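Local coordinates for chitin oligosaccahride binding protein NagB1 (Paenibacillus sp. FPU-7, PDB 7EHP) that binds chitin oligosaccharides such as N,N'-diacetylchitobiose in a cleft between two lobes, probably delivering them for uptake as a solute-binding protein, at residues V10-V14 with Q229-R233; L92-F98 with I304-E310. The contacts are given in a common frame with arbitrary orientation. Numbering follows the deposited sequence.

Contact 1 of 2, residues V10-V14 with Q229-R233; sequences VRDDV and QYAFR
Polar side chains meet here across the ligand cleft of a periplasmic-binding-protein fold. The loop 10-14, between strand 3-7 and helix 15-31, belongs to one lobe, and 229-233, the last turn of helix 225-233, to the other. The loop turns tightly: D12 and D13 have helical backbone angles (-58°/-37° and -58°/-31°), V14 N bonds to R11 O at 3.1 Å, and V14 is the N-cap of helix 15-31. The backbones stay well apart, the nearest CA pair, D13 and Q229, being 10.3 Å from each other, so the gap is spanned by side chains, chiefly the long ones of R11, Q229 and R233, which bury only 178 Å² in all. R11 (m, t, p) and D13 (m) point toward the helix, as Q229 (m, t) and R233 do from their side, the latter with an off-well chi1 of 91° and then an extended chain. The guanidinium of R11 presents its edge to Q229, donating from NH1 and NH2 to the same OE1 at 2.9 and 3.0 Å; Q229 NE2 is held by D242. R11, D13 and R233 form a salt-bridge network, and a third cation, K255, pairs with D13 OD1. One water accompanies it, 2.7 Å from D13 OD1 and, more weakly, 2.7 Å from R233 NH2. Such lobe-to-lobe bonding is consistent with a closed, sugar-bound state. The ring of Y230 turns an edge to D13, with CE1 3.8 Å from OD2. That same oxygen, D13 OD2, accepts from R11 NH2 at 2.9 Å and from R233 NH1 at 2.8 Å.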
loop_
_atom_site.group_PDB
_atom_site.type_symbol
_atom_site.label_atom_id
_atom_site.label_comp_id
_atom_site.label_asym_id
_atom_site.label_seq_id
_atom_site.Cartn_x
_atom_site.Cartn_y
_atom_site.Cartn_z
ATOM N N VAL A 10 -3.797 13.270 4.621
ATOM C CA VAL A 10 -4.908 14.125 5.034
ATOM C C VAL A 10 -5.458 13.785 6.415
ATOM O O VAL A 10 -6.136 14.636 7.012
ATOM C CB VAL A 10 -6.049 14.102 3.995
ATOM C CG1 VAL A 10 -5.546 14.642 2.660
ATOM C CG2 VAL A 10 -6.643 12.667 3.864
ATOM N N ARG A 11 -5.186 12.591 6.943
ATOM C CA ARG A 11 -5.693 12.192 8.249
ATOM C C ARG A 11 -4.937 12.900 9.367
ATOM O O ARG A 11 -3.721 13.108 9.271
ATOM C CB ARG A 11 -5.553 10.672 8.411
ATOM C CG ARG A 11 -6.721 9.913 7.827
ATOM C CD ARG A 11 -6.595 8.409 8.013
ATOM N NE ARG A 11 -6.439 7.968 9.402
ATOM C CZ ARG A 11 -5.998 6.748 9.722
ATOM N NH1 ARG A 11 -5.685 5.896 8.748
ATOM N NH2 ARG A 11 -5.864 6.377 10.996
ATOM N N ASP A 12 -5.660 13.269 10.440
ATOM C CA ASP A 12 -4.989 13.829 11.611
ATOM C C ASP A 12 -3.956 12.861 12.168
ATOM O O ASP A 12 -2.904 13.282 12.668
ATOM C CB ASP A 12 -5.986 14.178 12.726
ATOM C CG ASP A 12 -6.987 15.249 12.329
ATOM O OD1 ASP A 12 -6.709 16.108 11.452
ATOM O OD2 ASP A 12 -8.081 15.212 12.919
ATOM N N ASP A 13 -4.256 11.555 12.129
ATOM C CA ASP A 13 -3.295 10.576 12.624
ATOM C C ASP A 13 -1.947 10.655 11.898
ATOM O O ASP A 13 -0.919 10.320 12.497
ATOM C CB ASP A 13 -3.853 9.151 12.507
ATOM C CG ASP A 13 -4.826 8.804 13.621
ATOM O OD1 ASP A 13 -4.837 9.507 14.673
ATOM O OD2 ASP A 13 -5.579 7.827 13.439
ATOM N N VAL A 14 -1.918 11.045 10.617
ATOM C CA VAL A 14 -0.632 11.123 9.904
ATOM C C VAL A 14 -0.108 12.558 9.859
ATOM O O VAL A 14 0.610 12.940 8.926
ATOM C CB VAL A 14 -0.711 10.535 8.478
ATOM C CG1 VAL A 14 -1.067 9.040 8.519
ATOM C CG2 VAL A 14 -1.670 11.333 7.566
ATOM N N GLN A 229 -7.861 0.486 12.118
ATOM C CA GLN A 229 -6.696 0.860 12.900
ATOM C C GLN A 229 -7.101 1.310 14.296
ATOM O O GLN A 229 -6.395 1.030 15.272
ATOM C CB GLN A 229 -5.914 1.948 12.159
ATOM C CG GLN A 229 -5.332 1.415 10.836
ATOM C CD GLN A 229 -4.676 2.474 9.971
ATOM O OE1 GLN A 229 -4.714 3.667 10.275
ATOM N NE2 GLN A 229 -4.045 2.037 8.890
ATOM N N TYR A 230 -8.247 1.986 14.421
ATOM C CA TYR A 230 -8.756 2.269 15.758
ATOM C C TYR A 230 -8.946 0.973 16.539
ATOM O O TYR A 230 -8.444 0.833 17.662
ATOM C CB TYR A 230 -10.081 3.027 15.688
ATOM C CG TYR A 230 -10.112 4.338 14.931
ATOM C CD1 TYR A 230 -8.970 5.125 14.751
ATOM C CD2 TYR A 230 -11.321 4.808 14.422
ATOM C CE1 TYR A 230 -9.053 6.360 14.050
ATOM C CE2 TYR A 230 -11.408 6.010 13.725
ATOM C CZ TYR A 230 -10.290 6.781 13.541
ATOM O OH TYR A 230 -10.450 7.958 12.852
ATOM N N ALA A 231 -9.663 0.005 15.947
ATOM C CA ALA A 231 -10.001 -1.221 16.670
ATOM C C ALA A 231 -8.751 -1.927 17.150
ATOM O O ALA A 231 -8.668 -2.347 18.310
ATOM C CB ALA A 231 -10.837 -2.158 15.794
ATOM N N PHE A 232 -7.748 -2.045 16.272
ATOM C CA PHE A 232 -6.510 -2.704 16.664
ATOM C C PHE A 232 -5.768 -1.915 17.741
ATOM O O PHE A 232 -5.330 -2.479 18.752
ATOM C CB PHE A 232 -5.618 -2.912 15.445
ATOM C CG PHE A 232 -4.340 -3.613 15.763
ATOM C CD1 PHE A 232 -4.356 -4.944 16.188
ATOM C CD2 PHE A 232 -3.124 -2.944 15.671
ATOM C CE1 PHE A 232 -3.182 -5.604 16.500
ATOM C CE2 PHE A 232 -1.942 -3.584 15.986
ATOM C CZ PHE A 232 -1.968 -4.932 16.398
ATOM N N ARG A 233 -5.579 -0.610 17.537
ATOM C CA ARG A 233 -4.751 0.119 18.492
ATOM C C ARG A 233 -5.457 0.311 19.832
ATOM O O ARG A 233 -4.790 0.497 20.857
ATOM C CB ARG A 233 -4.306 1.463 17.900
ATOM C CG ARG A 233 -5.214 2.642 18.179
ATOM C CD ARG A 233 -4.726 3.885 17.417
ATOM N NE ARG A 233 -5.693 4.976 17.504
ATOM C CZ ARG A 233 -5.814 5.948 16.608
ATOM N NH1 ARG A 233 -5.033 5.976 15.530
ATOM N NH2 ARG A 233 -6.731 6.883 16.784
HETATM O O HOH W 1 -6.763 9.565 16.530
#

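Contact 2 of 2, residues L92-F98 with I304-E310; sequences LGLKDKF and IKIMYSE
Apolar packing joins the end of helix 294-307 to the loop following helix 86-92. I304 (m, t) places CG2 3.6 Å from L92 CD1 and 4.1 Å from L94 CD1. K305 lies alongside, its CD 4.0 Å from L92 CD2; the L92 and K305 CA atoms are 7.1 Å apart. L92 is followed by G93, whose positive phi (67°) closes a Schellman motif. At Y308 (phi/psi -95°/65°) the helix breaks in an inverse gamma turn. Y308 O lies 3.7 Å from L94 CD1, and Y308 CD1 lies 3.6 Å from F98 CZ, with ring centroids 5.7 Å apart and planes at 58°; the Y308 hydroxyl bonds to L113 O. S309 (p) is the N-cap of helix 310-320, its OG capping M312 N and also donating to I306 O at 2.9 Å. E310 OE1 makes a long salt bridge, 3.7 Å, to K97 NZ, while OE2 pairs with K314. Cohesion between the segments therefore rests on aliphatic and aromatic packing, with a loose ion pair at the margin.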
loop_
_atom_site.group_PDB
_atom_site.type_symbol
_atom_site.label_atom_id
_atom_site.label_comp_id
_atom_site.label_asym_id
_atom_site.label_seq_id
_atom_site.Cartn_x
_atom_site.Cartn_y
_atom_site.Cartn_z
ATOM N N LEU A 92 21.945 15.145 -9.284
ATOM C CA LEU A 92 21.896 15.088 -7.830
ATOM C C LEU A 92 22.632 13.895 -7.248
ATOM O O LEU A 92 22.722 13.784 -6.017
ATOM C CB LEU A 92 20.440 15.065 -7.344
ATOM C CG LEU A 92 19.546 16.250 -7.705
ATOM C CD1 LEU A 92 18.109 16.004 -7.196
ATOM C CD2 LEU A 92 20.143 17.542 -7.133
ATOM N N GLY A 93 23.142 13.001 -8.094
ATOM C CA GLY A 93 23.866 11.838 -7.615
ATOM C C GLY A 93 23.013 10.846 -6.865
ATOM O O GLY A 93 23.501 10.180 -5.942
ATOM N N LEU A 94 21.743 10.720 -7.240
ATOM C CA LEU A 94 20.807 9.946 -6.439
ATOM C C LEU A 94 20.474 8.589 -7.034
ATOM O O LEU A 94 20.035 7.705 -6.291
ATOM C CB LEU A 94 19.504 10.737 -6.240
ATOM C CG LEU A 94 19.609 11.864 -5.211
ATOM C CD1 LEU A 94 18.285 12.632 -5.085
ATOM C CD2 LEU A 94 20.064 11.312 -3.864
ATOM N N LYS A 95 20.686 8.402 -8.339
ATOM C CA LYS A 95 20.053 7.294 -9.053
ATOM C C LYS A 95 20.358 5.959 -8.384
ATOM O O LYS A 95 19.470 5.126 -8.177
ATOM C CB LYS A 95 20.521 7.268 -10.504
ATOM C CG LYS A 95 20.008 6.065 -11.260
ATOM C CD LYS A 95 20.307 6.172 -12.733
ATOM C CE LYS A 95 20.326 4.785 -13.365
ATOM N NZ LYS A 95 20.242 4.864 -14.853
ATOM N N ASP A 96 21.605 5.753 -8.018
ATOM C CA ASP A 96 22.039 4.490 -7.447
ATOM C C ASP A 96 21.970 4.474 -5.917
ATOM O O ASP A 96 22.510 3.569 -5.294
ATOM C CB ASP A 96 23.419 4.149 -8.031
ATOM C CG ASP A 96 24.447 5.240 -7.789
ATOM O OD1 ASP A 96 24.082 6.270 -7.157
ATOM O OD2 ASP A 96 25.590 5.110 -8.294
ATOM N N LYS A 97 21.255 5.416 -5.317
ATOM C CA LYS A 97 20.866 5.296 -3.930
ATOM C C LYS A 97 19.429 4.762 -3.801
ATOM O O LYS A 97 18.933 4.580 -2.683
ATOM C CB LYS A 97 21.069 6.655 -3.207
ATOM C CG LYS A 97 20.734 6.746 -1.701
ATOM C CD LYS A 97 21.148 8.108 -1.075
ATOM C CE LYS A 97 22.573 8.143 -0.483
ATOM N NZ LYS A 97 22.660 7.456 0.850
ATOM N N PHE A 98 18.771 4.461 -4.939
ATOM C CA PHE A 98 17.483 3.766 -4.990
ATOM C C PHE A 98 17.699 2.295 -5.326
ATOM O O PHE A 98 17.999 1.975 -6.487
ATOM C CB PHE A 98 16.568 4.393 -6.037
ATOM C CG PHE A 98 16.002 5.722 -5.659
ATOM C CD1 PHE A 98 14.871 5.808 -4.869
ATOM C CD2 PHE A 98 16.563 6.888 -6.141
ATOM C CE1 PHE A 98 14.333 7.033 -4.544
ATOM C CE2 PHE A 98 16.022 8.121 -5.822
ATOM C CZ PHE A 98 14.914 8.194 -5.021
ATOM N N ILE A 304 12.848 17.113 -4.972
ATOM C CA ILE A 304 13.562 15.840 -5.048
ATOM C C ILE A 304 14.771 15.847 -4.125
ATOM O O ILE A 304 15.006 14.891 -3.372
ATOM C CB ILE A 304 13.955 15.553 -6.505
ATOM C CG1 ILE A 304 12.703 15.265 -7.327
ATOM C CG2 ILE A 304 14.929 14.389 -6.570
ATOM C CD1 ILE A 304 12.970 15.137 -8.805
ATOM N N LYS A 305 15.540 16.935 -4.143
ATOM C CA LYS A 305 16.757 16.987 -3.343
ATOM C C LYS A 305 16.448 16.894 -1.855
ATOM O O LYS A 305 17.194 16.266 -1.097
ATOM C CB LYS A 305 17.532 18.270 -3.658
ATOM C CG LYS A 305 18.923 18.268 -3.070
ATOM C CD LYS A 305 19.768 19.386 -3.639
ATOM C CE LYS A 305 20.965 19.639 -2.733
ATOM N NZ LYS A 305 21.702 20.877 -3.086
ATOM N N ILE A 306 15.341 17.494 -1.418
ATOM C CA ILE A 306 15.020 17.480 0.004
ATOM C C ILE A 306 14.309 16.180 0.392
ATOM O O ILE A 306 14.721 15.487 1.333
ATOM C CB ILE A 306 14.188 18.728 0.363
ATOM C CG1 ILE A 306 14.994 19.992 0.037
ATOM C CG2 ILE A 306 13.796 18.726 1.830
ATOM C CD1 ILE A 306 14.148 21.200 -0.360
ATOM N N MET A 307 13.245 15.812 -0.330
ATOM C CA MET A 307 12.477 14.621 0.055
ATOM C C MET A 307 13.327 13.356 -0.024
ATOM O O MET A 307 13.310 12.518 0.886
ATOM C CB MET A 307 11.236 14.488 -0.831
ATOM C CG MET A 307 10.420 13.190 -0.641
ATOM S SD MET A 307 9.714 13.026 1.014
ATOM C CE MET A 307 8.109 13.780 0.791
ATOM N N TYR A 308 14.086 13.203 -1.100
ATOM C CA TYR A 308 14.836 11.978 -1.340
ATOM C C TYR A 308 16.260 12.150 -0.817
ATOM O O TYR A 308 17.249 12.140 -1.547
ATOM C CB TYR A 308 14.790 11.621 -2.816
ATOM C CG TYR A 308 13.375 11.433 -3.290
ATOM C CD1 TYR A 308 12.700 10.245 -3.036
ATOM C CD2 TYR A 308 12.709 12.442 -3.983
ATOM C CE1 TYR A 308 11.390 10.067 -3.443
ATOM C CE2 TYR A 308 11.399 12.275 -4.398
ATOM C CZ TYR A 308 10.748 11.080 -4.129
ATOM O OH TYR A 308 9.456 10.890 -4.546
ATOM N N SER A 309 16.336 12.294 0.496
ATOM C CA SER A 309 17.585 12.487 1.202
ATOM C C SER A 309 17.590 11.563 2.403
ATOM O O SER A 309 16.538 11.136 2.888
ATOM C CB SER A 309 17.750 13.940 1.677
ATOM O OG SER A 309 16.836 14.188 2.746
ATOM N N GLU A 310 18.787 11.279 2.903
ATOM C CA GLU A 310 18.866 10.431 4.075
ATOM C C GLU A 310 18.238 11.104 5.283
ATOM O O GLU A 310 17.643 10.418 6.132
ATOM C CB GLU A 310 20.318 10.003 4.312
ATOM C CG GLU A 310 20.541 9.257 5.610
ATOM C CD GLU A 310 21.773 8.373 5.581
ATOM O OE1 GLU A 310 22.291 8.107 4.470
ATOM O OE2 GLU A 310 22.209 7.945 6.672
#

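In the fold
The two contacts do different work in the binding-protein fold. Contact 1 connects the lobes across the cleft, whereas contact 2 lies within the lobe that also carries loop 10-14, where I306 and M307 pack on helix 15-31, the helix that loop leads into. Their centres are 29 Å apart and their nearest atoms about 11 Å, so they do not touch, and along the chain their segments alternate. The side chain of R11 in contact 1 comes to about 6 Å from a bound N-acetylglucosamine unit, and that of Y308 in contact 2 to about 8 Å; neither distance is a direct contact. Contact 1 thus lies beside the glycan site, contact 2 further off in the lobe.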